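Long-range contacts in transcriptional regulator, MarR family (Neisseria meningitidis serogroup B, PDB 3G3Z), which probably binds DNA as a dimeric transcription factor of the MarR family, built on a winged helix-turn-helix fold: residues F34-T39 with K49-K54; G73-Q78 with R87-T92. One frame throughout, in Å; residues are numbered along the deposited sequence.

Overall arrangement
Two modes of cohesion found in winged helix-turn-helix domains appear here side by side. Contact 1 packs helix 31-43 against helix 48-55, is buried, its centre about 5 Å from the centre of the chain, and has no hydrogen bond between its segments: methyl and methylene groups do the work. Contact 2 pairs strand 75-77 with strand 89-91 in the wing hairpin, its centre about 17 Å from that of the chain and only partly buried, and relies on backbone and side-chain hydrogen bonds, with apolar side chains packed against the helices. The contact centres are about 13 Å apart, and they meet where Ile-51 CD1 packs on Leu-89 CD2 at 4.1 Å. Contact 1 also borders the second subunit; contact 2 does not.

Contact 1: residues F34-T39 with K49-K54; sequences FAVLYT and KHIGEK
Ile-51 and Thr-39 carry most of the apolar packing between helices 34-39 and 49-54, whose axes approach to 9.6 Å at 115°. The pair belongs to the helical core of the winged helix-turn-helix domain; as in MarR relatives, helix 48-55 is probably the first helix of the helix-turn-helix and helix 59-71 the recognition helix. The two branches of Ile-51 divide the work. Ile-51 CG2, anti to its own backbone N, rests 3.6 Å from Ala-35 O, with Val-36 CG2 farther off at 4.2 Å from the same methyl. Ile-51 CG1 instead meets Thr-39 CG2 at 3.9 Å. That threonine methyl also reaches the edge of the His-50 ring, lying near the ring plane by CD2.

Polar groups find their partners within their own helix or outside the pair. Thr-39 OG1, beside its own backbone N (chi1 -52°), donates to Ala-35 O at 2.5 Å, a very short bond, and is also hydrogen-bonded to Trp-55 NE1. The aliphatic part of Lys-54 slides past Thr-39 in the opposite direction, Lys-54 CD 3.9 Å from Thr-39 OG1.

With no hydrogen bond between the segments, the helix pair is held by shape and apolar burial; the polar ends of His-50, by a hydrogen bond, and Lys-54, by a salt bridge, tie it to Glu-43, and Lys-54 also salt-bridges Asp-7 of the second subunit.

Contact 2: residues G73-Q78 with R87-T92; sequences GLIEWQ and RLLSLT
Leu-89 and Trp-77 lie side by side and point the same way, with the leucine CD1 methyl set over one face of the indole. Leu-89 CD1 stands 3.5 Å from the centroid of the Trp-77 five-membered ring and 17° off the ring normal, a CH-pi contact displaced toward the rim on the NE1 and CD1 side. Leu-89 CD1 also touches Ile-75 CD1 at 4.0 Å, so one carbon joins the tryptophan to the isoleucine. Trp-77 NE1 is hydrogen-bonded to Gln-48, and Arg-84 makes a cation-pi contact with the indole.

Glu-76 and Ser-90, whose side chains occupy the face opposite Trp-77 and Leu-89, are an antiparallel hydrogen-bonded pair. Glu-76 N donates to Ser-90 O and Ser-90 N to Glu-76 O, both at 2.8 Å. The glutamate chain, extended beyond CG, crosses Thr-92 and brings Glu-76 OE1 to 3.6 Å from Thr-92 CG2. This two-stranded hairpin is the wing of the winged helix-turn-helix fold, an element that in MarR relatives commonly approaches the DNA minor groove. Its inner side rests on helices 31-43 and 59-71, where Leu-40 receives Ile-75, Leu-89 and Leu-91.

At the base, Thr-92 OG1, placed between its backbone N and carbonyl carbon (chi1 61°), donates to Gly-73 O at 2.7 Å and also caps helix 93-117 through Gly-95 N. Gly-73 itself closes helix 59-71 in a Schellman motif. Thr-92 N approaches Leu-74 O from above its carbonyl plane.

Toward the loop, Arg-87 CG lies 3.5 Å from Gln-78 CG; beyond it the arginine chain bends at chi2 and chi3. Arg-87 NH1 donates to Gln-78 O, which lies at the guanidinium edge, in a very short bond of 2.5 Å; the side-chain amide of Gln-78 is turned 51° from the guanidinium plane.

Contact 1: residues F34-T39 with K49-K54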
loop_
_atom_site.group_PDB
_atom_site.type_symbol
_atom_site.label_atom_id
_atom_site.label_comp_id
_atom_site.label_asym_id
_atom_site.label_seq_id
_atom_site.Cartn_x
_atom_site.Cartn_y
_atom_site.Cartn_z
ATOM N N PHE A 34 -9.969 10.743 -2.889
ATOM C CA PHE A 34 -8.880 11.570 -2.380
ATOM C C PHE A 34 -7.894 11.924 -3.477
ATOM O O PHE A 34 -7.498 13.090 -3.625
ATOM C CB PHE A 34 -8.160 10.846 -1.238
ATOM C CG PHE A 34 -7.026 11.624 -0.664
ATOM C CD1 PHE A 34 -7.265 12.673 0.224
ATOM C CD2 PHE A 34 -5.717 11.332 -1.025
ATOM C CE1 PHE A 34 -6.213 13.416 0.753
ATOM C CE2 PHE A 34 -4.656 12.074 -0.494
ATOM C CZ PHE A 34 -4.911 13.111 0.392
ATOM N N ALA A 35 -7.518 10.914 -4.260
ATOM C CA ALA A 35 -6.579 11.093 -5.353
ATOM C C ALA A 35 -7.010 12.248 -6.275
ATOM O O ALA A 35 -6.204 13.122 -6.573
ATOM C CB ALA A 35 -6.426 9.779 -6.145
ATOM N N VAL A 36 -8.277 12.263 -6.694
ATOM C CA VAL A 36 -8.820 13.340 -7.550
ATOM C C VAL A 36 -8.933 14.655 -6.783
ATOM O O VAL A 36 -8.322 15.654 -7.155
ATOM C CB VAL A 36 -10.206 12.951 -8.177
ATOM C CG1 VAL A 36 -10.795 14.105 -9.032
ATOM C CG2 VAL A 36 -10.058 11.727 -9.029
ATOM N N LEU A 37 -9.706 14.643 -5.701
ATOM C CA LEU A 37 -10.021 15.854 -4.939
ATOM C C LEU A 37 -8.785 16.571 -4.376
ATOM O O LEU A 37 -8.648 17.795 -4.499
ATOM C CB LEU A 37 -11.002 15.518 -3.803
ATOM C CG LEU A 37 -12.379 14.963 -4.220
ATOM C CD1 LEU A 37 -13.092 14.344 -3.025
ATOM C CD2 LEU A 37 -13.232 16.044 -4.872
ATOM N N TYR A 38 -7.889 15.804 -3.766
ATOM C CA TYR A 38 -6.704 16.392 -3.164
ATOM C C TYR A 38 -5.682 16.893 -4.186
ATOM O O TYR A 38 -5.088 17.958 -3.981
ATOM C CB TYR A 38 -6.065 15.437 -2.171
ATOM C CG TYR A 38 -4.988 16.076 -1.338
ATOM C CD1 TYR A 38 -5.309 16.920 -0.268
ATOM C CD2 TYR A 38 -3.639 15.844 -1.619
ATOM C CE1 TYR A 38 -4.307 17.516 0.499
ATOM C CE2 TYR A 38 -2.632 16.433 -0.856
ATOM C CZ TYR A 38 -2.970 17.260 0.200
ATOM O OH TYR A 38 -1.971 17.841 0.946
ATOM N N THR A 39 -5.490 16.150 -5.281
ATOM C CA THR A 39 -4.621 16.618 -6.376
ATOM C C THR A 39 -5.137 17.945 -6.943
ATOM O O THR A 39 -4.372 18.894 -7.138
ATOM C CB THR A 39 -4.470 15.565 -7.522
ATOM O OG1 THR A 39 -4.077 14.302 -6.975
ATOM C CG2 THR A 39 -3.420 15.994 -8.523
ATOM N N LYS A 49 -5.026 11.547 -16.401
ATOM C CA LYS A 49 -3.772 10.809 -16.534
ATOM C C LYS A 49 -2.741 11.193 -15.470
ATOM O O LYS A 49 -2.103 10.314 -14.869
ATOM C CB LYS A 49 -3.180 10.982 -17.934
ATOM C CG LYS A 49 -1.872 10.222 -18.131
ATOM C CD LYS A 49 -1.843 9.550 -19.487
ATOM C CE LYS A 49 -0.803 10.154 -20.390
ATOM N NZ LYS A 49 0.521 9.451 -20.216
ATOM N N HIS A 50 -2.578 12.496 -15.236
ATOM C CA HIS A 50 -1.637 12.973 -14.213
ATOM C C HIS A 50 -1.989 12.451 -12.816
ATOM O O HIS A 50 -1.118 11.993 -12.064
ATOM C CB HIS A 50 -1.582 14.503 -14.198
ATOM C CG HIS A 50 -0.774 15.061 -13.069
ATOM N ND1 HIS A 50 0.576 15.315 -13.177
ATOM C CD2 HIS A 50 -1.118 15.387 -11.801
ATOM C CE1 HIS A 50 1.026 15.788 -12.028
ATOM N NE2 HIS A 50 0.019 15.843 -11.177
ATOM N N ILE A 51 -3.273 12.546 -12.480
ATOM C CA ILE A 51 -3.807 12.049 -11.221
ATOM C C ILE A 51 -3.577 10.539 -11.094
ATOM O O ILE A 51 -3.097 10.070 -10.060
ATOM C CB ILE A 51 -5.321 12.382 -11.121
ATOM C CG1 ILE A 51 -5.521 13.901 -11.084
ATOM C CG2 ILE A 51 -5.967 11.703 -9.914
ATOM C CD1 ILE A 51 -6.926 14.337 -11.449
ATOM N N GLY A 52 -3.906 9.799 -12.154
ATOM C CA GLY A 52 -3.750 8.342 -12.195
ATOM C C GLY A 52 -2.314 7.911 -11.963
ATOM O O GLY A 52 -2.053 7.003 -11.172
ATOM N N GLU A 53 -1.385 8.584 -12.644
ATOM C CA GLU A 53 0.048 8.318 -12.493
ATOM C C GLU A 53 0.596 8.706 -11.108
ATOM O O GLU A 53 1.283 7.908 -10.464
ATOM C CB GLU A 53 0.853 8.925 -13.657
ATOM C CG GLU A 53 1.156 7.874 -14.740
ATOM C CD GLU A 53 1.191 8.408 -16.177
ATOM O OE1 GLU A 53 1.719 9.519 -16.406
ATOM O OE2 GLU A 53 0.707 7.686 -17.088
ATOM N N LYS A 54 0.245 9.900 -10.640
ATOM C CA LYS A 54 0.641 10.363 -9.315
ATOM C C LYS A 54 0.243 9.393 -8.188
ATOM O O LYS A 54 1.052 9.101 -7.310
ATOM C CB LYS A 54 0.049 11.748 -9.043
ATOM C CG LYS A 54 0.520 12.382 -7.742
ATOM C CD LYS A 54 -0.239 13.675 -7.476
ATOM C CE LYS A 54 -0.015 14.202 -6.054
ATOM N NZ LYS A 54 1.257 14.969 -5.917
#

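Contact 2: residues G73-Q78 with R87-T92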
loop_
_atom_site.group_PDB
_atom_site.type_symbol
_atom_site.label_atom_id
_atom_site.label_comp_id
_atom_site.label_asym_id
_atom_site.label_seq_id
_atom_site.Cartn_x
_atom_site.Cartn_y
_atom_site.Cartn_z
ATOM N N GLY A 73 -21.474 17.974 -9.309
ATOM C CA GLY A 73 -21.101 19.363 -9.573
ATOM C C GLY A 73 -19.823 19.829 -8.883
ATOM O O GLY A 73 -19.586 21.028 -8.759
ATOM N N LEU A 74 -18.988 18.889 -8.447
ATOM C CA LEU A 74 -17.797 19.226 -7.666
ATOM C C LEU A 74 -16.545 19.468 -8.510
ATOM O O LEU A 74 -15.614 20.148 -8.066
ATOM C CB LEU A 74 -17.537 18.152 -6.605
ATOM C CG LEU A 74 -18.671 17.981 -5.591
ATOM C CD1 LEU A 74 -18.463 16.743 -4.720
ATOM C CD2 LEU A 74 -18.843 19.257 -4.742
ATOM N N ILE A 75 -16.530 18.899 -9.717
ATOM C CA ILE A 75 -15.429 19.068 -10.668
ATOM C C ILE A 75 -15.956 19.401 -12.069
ATOM O O ILE A 75 -17.162 19.358 -12.305
ATOM C CB ILE A 75 -14.518 17.807 -10.734
ATOM C CG1 ILE A 75 -15.305 16.594 -11.235
ATOM C CG2 ILE A 75 -13.842 17.538 -9.375
ATOM C CD1 ILE A 75 -14.450 15.407 -11.605
ATOM N N GLU A 76 -15.046 19.717 -12.993
ATOM C CA GLU A 76 -15.412 20.024 -14.374
ATOM C C GLU A 76 -14.239 19.852 -15.340
ATOM O O GLU A 76 -13.090 20.144 -15.004
ATOM C CB GLU A 76 -15.954 21.452 -14.471
ATOM C CG GLU A 76 -14.915 22.528 -14.150
ATOM C CD GLU A 76 -15.528 23.863 -13.793
ATOM O OE1 GLU A 76 -16.725 24.072 -14.073
ATOM O OE2 GLU A 76 -14.805 24.706 -13.223
ATOM N N TRP A 77 -14.540 19.369 -16.542
ATOM C CA TRP A 77 -13.584 19.381 -17.641
ATOM C C TRP A 77 -13.683 20.729 -18.331
ATOM O O TRP A 77 -14.777 21.282 -18.465
ATOM C CB TRP A 77 -13.909 18.285 -18.656
ATOM C CG TRP A 77 -13.820 16.903 -18.110
ATOM C CD1 TRP A 77 -12.711 16.106 -18.077
ATOM C CD2 TRP A 77 -14.880 16.142 -17.518
ATOM N NE1 TRP A 77 -13.014 14.893 -17.502
ATOM C CE2 TRP A 77 -14.338 14.888 -17.148
ATOM C CE3 TRP A 77 -16.235 16.396 -17.264
ATOM C CZ2 TRP A 77 -15.106 13.889 -16.533
ATOM C CZ3 TRP A 77 -16.998 15.401 -16.655
ATOM C CH2 TRP A 77 -16.429 14.164 -16.296
ATOM N N GLN A 78 -12.549 21.262 -18.771
ATOM C CA GLN A 78 -12.567 22.426 -19.645
ATOM C C GLN A 78 -13.063 21.974 -21.020
ATOM O O GLN A 78 -13.078 20.779 -21.311
ATOM C CB GLN A 78 -11.180 23.054 -19.750
ATOM C CG GLN A 78 -10.147 22.165 -20.411
ATOM C CD GLN A 78 -9.407 22.873 -21.527
ATOM O OE1 GLN A 78 -8.505 23.676 -21.281
ATOM N NE2 GLN A 78 -9.786 22.574 -22.768
ATOM N N ARG A 87 -8.379 15.778 -21.251
ATOM C CA ARG A 87 -8.670 17.201 -21.081
ATOM C C ARG A 87 -8.525 17.627 -19.612
ATOM O O ARG A 87 -8.729 16.821 -18.701
ATOM C CB ARG A 87 -10.066 17.508 -21.636
ATOM C CG ARG A 87 -10.365 18.978 -21.870
ATOM C CD ARG A 87 -10.990 19.265 -23.252
ATOM N NE ARG A 87 -11.848 18.197 -23.780
ATOM C CZ ARG A 87 -13.121 17.987 -23.441
ATOM N NH1 ARG A 87 -13.726 18.759 -22.546
ATOM N NH2 ARG A 87 -13.794 16.986 -23.997
ATOM N N LEU A 88 -8.157 18.890 -19.395
ATOM C CA LEU A 88 -7.861 19.405 -18.057
ATOM C C LEU A 88 -9.059 19.376 -17.123
ATOM O O LEU A 88 -10.153 19.834 -17.464
ATOM C CB LEU A 88 -7.303 20.832 -18.118
ATOM C CG LEU A 88 -5.813 21.035 -18.387
ATOM C CD1 LEU A 88 -5.545 22.484 -18.803
ATOM C CD2 LEU A 88 -4.962 20.644 -17.174
ATOM N N LEU A 89 -8.821 18.842 -15.933
ATOM C CA LEU A 89 -9.837 18.714 -14.908
ATOM C C LEU A 89 -9.650 19.825 -13.871
ATOM O O LEU A 89 -8.530 20.145 -13.477
ATOM C CB LEU A 89 -9.710 17.339 -14.260
ATOM C CG LEU A 89 -10.886 16.540 -13.722
ATOM C CD1 LEU A 89 -12.070 16.511 -14.675
ATOM C CD2 LEU A 89 -10.386 15.127 -13.448
ATOM N N SER A 90 -10.763 20.399 -13.434
ATOM C CA SER A 90 -10.763 21.531 -12.525
ATOM C C SER A 90 -11.799 21.317 -11.415
ATOM O O SER A 90 -12.840 20.703 -11.639
ATOM C CB SER A 90 -11.078 22.796 -13.331
ATOM O OG SER A 90 -11.332 23.908 -12.502
ATOM N N LEU A 91 -11.500 21.798 -10.213
ATOM C CA LEU A 91 -12.514 21.925 -9.165
ATOM C C LEU A 91 -13.455 23.078 -9.502
ATOM O O LEU A 91 -13.009 24.169 -9.877
ATOM C CB LEU A 91 -11.861 22.204 -7.815
ATOM C CG LEU A 91 -11.732 21.182 -6.674
ATOM C CD1 LEU A 91 -11.790 19.705 -7.077
ATOM C CD2 LEU A 91 -10.461 21.484 -5.901
ATOM N N THR A 92 -14.754 22.835 -9.370
ATOM C CA THR A 92 -15.737 23.900 -9.483
ATOM C C THR A 92 -15.679 24.772 -8.232
ATOM O O THR A 92 -14.945 24.470 -7.287
ATOM C CB THR A 92 -17.147 23.330 -9.609
ATOM O OG1 THR A 92 -17.445 22.567 -8.436
ATOM C CG2 THR A 92 -17.261 22.445 -10.851
#